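Local coordinates for amine Dehydrogenase (Pseudomonas putida, PDB 1JMX), which probably takes part in amine oxidation by passing electrons through the two c-type hemes bound to this chain, at residues A360-V365 with L470-Q475; E367-P372 with E396-D401. All coordinates share one frame; numbering follows the deposited sequence.

Contact 1: residues A360-V365 with L470-Q475; sequences AVYDKV and LADGGQ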
loop_
_atom_site.group_PDB
_atom_site.type_symbol
_atom_site.label_atom_id
_atom_site.label_comp_id
_atom_site.label_asym_id
_atom_site.label_seq_id
_atom_site.Cartn_x
_atom_site.Cartn_y
_atom_site.Cartn_z
ATOM N N ALA A 360 37.525 14.688 5.498
ATOM C CA ALA A 360 37.078 16.039 5.812
ATOM C C ALA A 360 37.719 16.527 7.092
ATOM O O ALA A 360 37.594 15.895 8.136
ATOM C CB ALA A 360 35.566 16.080 5.948
ATOM N N VAL A 361 38.484 17.605 6.984
ATOM C CA VAL A 361 39.116 18.209 8.147
ATOM C C VAL A 361 38.198 19.378 8.420
ATOM O O VAL A 361 37.891 20.134 7.507
ATOM C CB VAL A 361 40.525 18.739 7.828
ATOM C CG1 VAL A 361 41.101 19.469 9.044
ATOM C CG2 VAL A 361 41.417 17.598 7.437
ATOM N N TYR A 362 37.716 19.514 9.648
ATOM C CA TYR A 362 36.814 20.615 9.933
ATOM C C TYR A 362 37.136 21.320 11.232
ATOM O O TYR A 362 37.782 20.755 12.114
ATOM C CB TYR A 362 35.360 20.124 9.953
ATOM C CG TYR A 362 34.988 19.317 11.178
ATOM C CD1 TYR A 362 34.259 19.898 12.217
ATOM C CD2 TYR A 362 35.357 17.974 11.300
ATOM C CE1 TYR A 362 33.904 19.168 13.348
ATOM C CE2 TYR A 362 35.004 17.230 12.430
ATOM C CZ TYR A 362 34.277 17.839 13.446
ATOM O OH TYR A 362 33.916 17.127 14.559
ATOM N N ASP A 363 36.651 22.555 11.344
ATOM C CA ASP A 363 36.864 23.357 12.545
ATOM C C ASP A 363 35.620 23.443 13.419
ATOM O O ASP A 363 35.696 23.228 14.631
ATOM C CB ASP A 363 37.414 24.764 12.205
ATOM C CG ASP A 363 36.634 25.483 11.097
ATOM O OD1 ASP A 363 35.670 24.916 10.517
ATOM O OD2 ASP A 363 37.001 26.647 10.812
ATOM N N LYS A 364 34.474 23.689 12.789
ATOM C CA LYS A 364 33.205 23.808 13.497
ATOM C C LYS A 364 32.028 23.361 12.638
ATOM O O LYS A 364 32.030 23.535 11.417
ATOM C CB LYS A 364 32.965 25.258 13.934
ATOM C CG LYS A 364 33.017 26.284 12.798
ATOM C CD LYS A 364 31.937 27.362 12.951
ATOM C CE LYS A 364 30.542 26.812 12.598
ATOM N NZ LYS A 364 29.432 27.763 12.930
ATOM N N VAL A 365 31.014 22.808 13.296
ATOM C CA VAL A 365 29.818 22.352 12.607
ATOM C C VAL A 365 28.837 23.516 12.543
ATOM O O VAL A 365 28.524 24.155 13.554
ATOM C CB VAL A 365 29.168 21.131 13.301
ATOM C CG1 VAL A 365 27.983 20.657 12.490
ATOM C CG2 VAL A 365 30.176 20.002 13.448
ATOM N N LEU A 470 23.823 17.534 18.050
ATOM C CA LEU A 470 25.227 17.179 18.011
ATOM C C LEU A 470 25.952 17.223 19.351
ATOM O O LEU A 470 25.781 18.150 20.143
ATOM C CB LEU A 470 25.946 18.054 16.994
ATOM C CG LEU A 470 26.513 17.302 15.797
ATOM C CD1 LEU A 470 25.467 16.357 15.231
ATOM C CD2 LEU A 470 26.993 18.302 14.755
ATOM N N ALA A 471 26.706 16.162 19.621
ATOM C CA ALA A 471 27.492 16.066 20.842
ATOM C C ALA A 471 28.591 17.122 20.723
ATOM O O ALA A 471 28.986 17.744 21.703
ATOM C CB ALA A 471 28.108 14.685 20.956
ATOM N N ASP A 472 29.032 17.349 19.490
ATOM C CA ASP A 472 30.076 18.321 19.188
ATOM C C ASP A 472 29.489 19.715 18.949
ATOM O O ASP A 472 29.240 20.098 17.803
ATOM C CB ASP A 472 30.870 17.845 17.950
ATOM C CG ASP A 472 31.973 18.820 17.522
ATOM O OD1 ASP A 472 32.580 19.473 18.404
ATOM O OD2 ASP A 472 32.238 18.912 16.296
ATOM N N GLY A 473 29.246 20.460 20.027
ATOM C CA GLY A 473 28.721 21.810 19.876
ATOM C C GLY A 473 27.234 22.035 20.074
ATOM O O GLY A 473 26.778 23.183 20.094
ATOM N N GLY A 474 26.470 20.953 20.179
ATOM C CA GLY A 474 25.035 21.073 20.389
ATOM C C GLY A 474 24.194 21.613 19.241
ATOM O O GLY A 474 23.089 22.103 19.479
ATOM N N GLN A 475 24.709 21.541 18.013
ATOM C CA GLN A 475 23.966 22.011 16.835
ATOM C C GLN A 475 22.840 21.013 16.568
ATOM O O GLN A 475 23.063 19.805 16.577
ATOM C CB GLN A 475 24.871 22.119 15.604
ATOM C CG GLN A 475 26.016 23.128 15.718
ATOM C CD GLN A 475 27.289 22.537 16.352
ATOM O OE1 GLN A 475 27.276 21.413 16.883
ATOM N NE2 GLN A 475 28.403 23.290 16.272
#
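The turn of the beta-hairpin joining strands 462-470 and 476-484 packs here against the end of strand 354-362 and the linker that follows it, so that two successive immunoglobulin-like (E-set) domains meet. Leu-470 N donates a hydrogen bond to Gln-475 O at 2.8 Å, closing the hairpin loop. Its glycines suit the tight turn: at the positive phi of Gly-473 (100°), a side chain would run into the carbonyl oxygen before it and into Gln-475 NE2. Tyr-362, long enough to carry a hydroxyl from the strand end to the turn's carboxylate, has CG in the crowded position between backbone N and carbonyl carbon (chi1 74°) and reaches tip to tip toward Asp-472. With CG anti to its own backbone N, the aspartate brings OD2 to the ring edge, in plane, 3.0 Å from Tyr-362 OH. OD1, the other carboxylate oxygen, has Lys-295 in a long, weak ion pair. Gln-475 bends at chi2 (87°), bringing CD of its amide 3.8 Å from Val-365 CB. A compact, branched valine suits this place, CB beside the amide and methyls against Leu-470, with Leu-412 also touching it. There the packing is tight: Val-365 CG1 presses against Leu-470 CD2 at only 3.4 Å.

Contact 2: residues E367-P372 with E396-D401; sequences EVKVVP and EAWGKD. With NI (nickel (II) ion), chain D.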
loop_
_atom_site.group_PDB
_atom_site.type_symbol
_atom_site.label_atom_id
_atom_site.label_comp_id
_atom_site.label_asym_id
_atom_site.label_seq_id
_atom_site.Cartn_x
_atom_site.Cartn_y
_atom_site.Cartn_z
ATOM N N GLU A 367 25.763 23.403 10.101
ATOM C CA GLU A 367 24.423 22.913 9.810
ATOM C C GLU A 367 24.317 21.397 10.017
ATOM O O GLU A 367 25.278 20.661 9.780
ATOM C CB GLU A 367 24.098 23.311 8.362
ATOM C CG GLU A 367 23.212 22.365 7.580
ATOM C CD GLU A 367 21.744 22.523 7.890
ATOM O OE1 GLU A 367 21.397 23.201 8.874
ATOM O OE2 GLU A 367 20.926 21.964 7.137
ATOM N N VAL A 368 23.157 20.936 10.478
ATOM C CA VAL A 368 22.943 19.509 10.709
ATOM C C VAL A 368 21.700 19.004 9.989
ATOM O O VAL A 368 20.644 19.635 10.051
ATOM C CB VAL A 368 22.792 19.192 12.205
ATOM C CG1 VAL A 368 22.621 17.699 12.413
ATOM C CG2 VAL A 368 23.996 19.689 12.962
ATOM N N LYS A 369 21.836 17.867 9.308
ATOM C CA LYS A 369 20.730 17.253 8.580
ATOM C C LYS A 369 20.460 15.840 9.082
ATOM O O LYS A 369 21.376 15.038 9.216
ATOM C CB LYS A 369 21.031 17.192 7.079
ATOM C CG LYS A 369 21.255 18.537 6.433
ATOM C CD LYS A 369 21.566 18.392 4.959
ATOM C CE LYS A 369 22.034 19.700 4.374
ATOM N NZ LYS A 369 21.061 20.792 4.642
ATOM N N VAL A 370 19.198 15.548 9.377
ATOM C CA VAL A 370 18.818 14.216 9.825
ATOM C C VAL A 370 18.612 13.346 8.587
ATOM O O VAL A 370 17.913 13.731 7.651
ATOM C CB VAL A 370 17.527 14.233 10.679
ATOM C CG1 VAL A 370 17.065 12.811 10.975
ATOM C CG2 VAL A 370 17.777 14.977 11.974
ATOM N N VAL A 371 19.245 12.182 8.596
ATOM C CA VAL A 371 19.175 11.232 7.501
ATOM C C VAL A 371 18.607 9.901 8.008
ATOM O O VAL A 371 19.134 9.323 8.956
ATOM C CB VAL A 371 20.579 11.003 6.914
ATOM C CG1 VAL A 371 20.569 9.866 5.923
ATOM C CG2 VAL A 371 21.077 12.280 6.259
ATOM N N PRO A 372 17.500 9.421 7.404
ATOM C CA PRO A 372 16.771 10.054 6.296
ATOM C C PRO A 372 15.912 11.235 6.768
ATOM O O PRO A 372 15.473 11.270 7.921
ATOM C CB PRO A 372 15.906 8.905 5.775
ATOM C CG PRO A 372 15.582 8.154 7.015
ATOM C CD PRO A 372 16.920 8.100 7.713
ATOM N N GLU A 396 23.792 14.127 9.974
ATOM C CA GLU A 396 24.782 14.556 8.995
ATOM C C GLU A 396 25.246 15.998 9.205
ATOM O O GLU A 396 24.480 16.938 9.040
ATOM C CB GLU A 396 24.208 14.379 7.599
ATOM C CG GLU A 396 25.091 14.851 6.480
ATOM C CD GLU A 396 24.334 14.899 5.183
ATOM O OE1 GLU A 396 23.369 15.683 5.096
ATOM O OE2 GLU A 396 24.671 14.136 4.260
ATOM N N ALA A 397 26.528 16.150 9.526
ATOM C CA ALA A 397 27.137 17.450 9.794
ATOM C C ALA A 397 27.685 18.166 8.568
ATOM O O ALA A 397 28.266 17.545 7.685
ATOM C CB ALA A 397 28.232 17.298 10.836
ATOM N N TRP A 398 27.502 19.484 8.548
ATOM C CA TRP A 398 27.976 20.339 7.465
ATOM C C TRP A 398 28.666 21.575 8.012
ATOM O O TRP A 398 28.241 22.160 9.005
ATOM C CB TRP A 398 26.826 20.805 6.570
ATOM C CG TRP A 398 26.186 19.717 5.808
ATOM C CD1 TRP A 398 25.310 18.793 6.289
ATOM C CD2 TRP A 398 26.377 19.414 4.423
ATOM N NE1 TRP A 398 24.945 17.929 5.294
ATOM C CE2 TRP A 398 25.581 18.283 4.133
ATOM C CE3 TRP A 398 27.145 19.989 3.393
ATOM C CZ2 TRP A 398 25.526 17.709 2.858
ATOM C CZ3 TRP A 398 27.091 19.416 2.117
ATOM C CH2 TRP A 398 26.284 18.285 1.865
ATOM N N GLY A 399 29.706 22.000 7.311
ATOM C CA GLY A 399 30.442 23.182 7.709
ATOM C C GLY A 399 30.882 23.900 6.458
ATOM O O GLY A 399 30.236 23.805 5.410
ATOM N N LYS A 400 31.979 24.629 6.557
ATOM C CA LYS A 400 32.503 25.346 5.411
ATOM C C LYS A 400 33.998 25.167 5.369
ATOM O O LYS A 400 34.655 25.136 6.412
ATOM C CB LYS A 400 32.155 26.836 5.485
ATOM C CG LYS A 400 30.716 27.154 5.112
ATOM C CD LYS A 400 30.549 28.632 4.852
ATOM C CE LYS A 400 29.182 28.942 4.235
ATOM N NZ LYS A 400 28.046 28.637 5.147
ATOM N N ASP A 401 34.536 25.004 4.169
ATOM C CA ASP A 401 35.969 24.839 4.037
ATOM C C ASP A 401 36.686 26.198 3.978
ATOM O O ASP A 401 36.045 27.259 4.109
ATOM C CB ASP A 401 36.299 23.962 2.827
ATOM C CG ASP A 401 35.838 24.556 1.525
ATOM O OD1 ASP A 401 35.407 25.723 1.491
ATOM O OD2 ASP A 401 35.934 23.842 0.513
HETATM NI NI NI D . 19.781 23.615 9.846
HETATM O O HOH W 1 17.981 23.874 10.873
HETATM O O HOH W 2 20.887 24.310 11.629
#
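Glu-396 continues the antiparallel ladder with strand 367-371, exchanging two backbone hydrogen bonds with Lys-369; its N reaches Lys-369 O at 2.7 Å. Its side chain is extended, with CG anti to the backbone N, and lies alongside that of Lys-369. Glutamate suits the place because its two oxygens serve different partners: OE2 makes a salt bridge with Arg-408, while OE1 accepts the indole NE1-H of Trp-398 at 2.8 Å, in the ring plane but well above the carboxylate plane. Ala-397, small enough for a crowded interior, forms a non-hydrogen-bonded pair with Val-368 on the opposite face of the sheet. Trp-398 pairs with Glu-367, its N donating to Glu-367 O almost along the C=O axis. With chi1 at -67°, its indole lies beneath Lys-369, whose CE makes a CH-pi contact 3.8 Å from the centroid of the five-membered ring. Lys-369 then bends at chi4, and NZ forms a salt bridge to Glu-367 OE2 (2.8 Å), leaving OE1 to bind nickel at 1.9 Å with two waters. An alanine in place of Trp-398 would remove the indole face and NE1 donor, and would probably leave the Lys-369 chain and Glu-396 carboxylate less firmly placed. Strand 391-400 pairs with 367-378 on one edge and with 406-420 on the other, where Ala-397 is backbone hydrogen-bonded to Ile-409 and Gly-410; Val-370 packs against Val-466 and Ala-468 of strand 462-470.

Overall arrangement
From the N terminus, the chain passes the heme-binding helices and the eight-stranded barrel before strand 354-362, in the mixed sheet of the third domain, and the linker after it supply the first half of contact 1. Contact 2 opens just afterwards, at 367-372, and closes a short loop when strand 391-400 returns. Only at 470-475 does contact 1 close, so the smaller loop lies wholly within the larger without crossing it. Contact 2 joins two neighbouring strands in the sheet of the last domain, whereas contact 1 ties that domain to the preceding one. They share one apolar cluster: Val-368 CG2 packs on Leu-470 CD2 and Gln-475 CB, and Val-365 CG1 on Ala-397 CB.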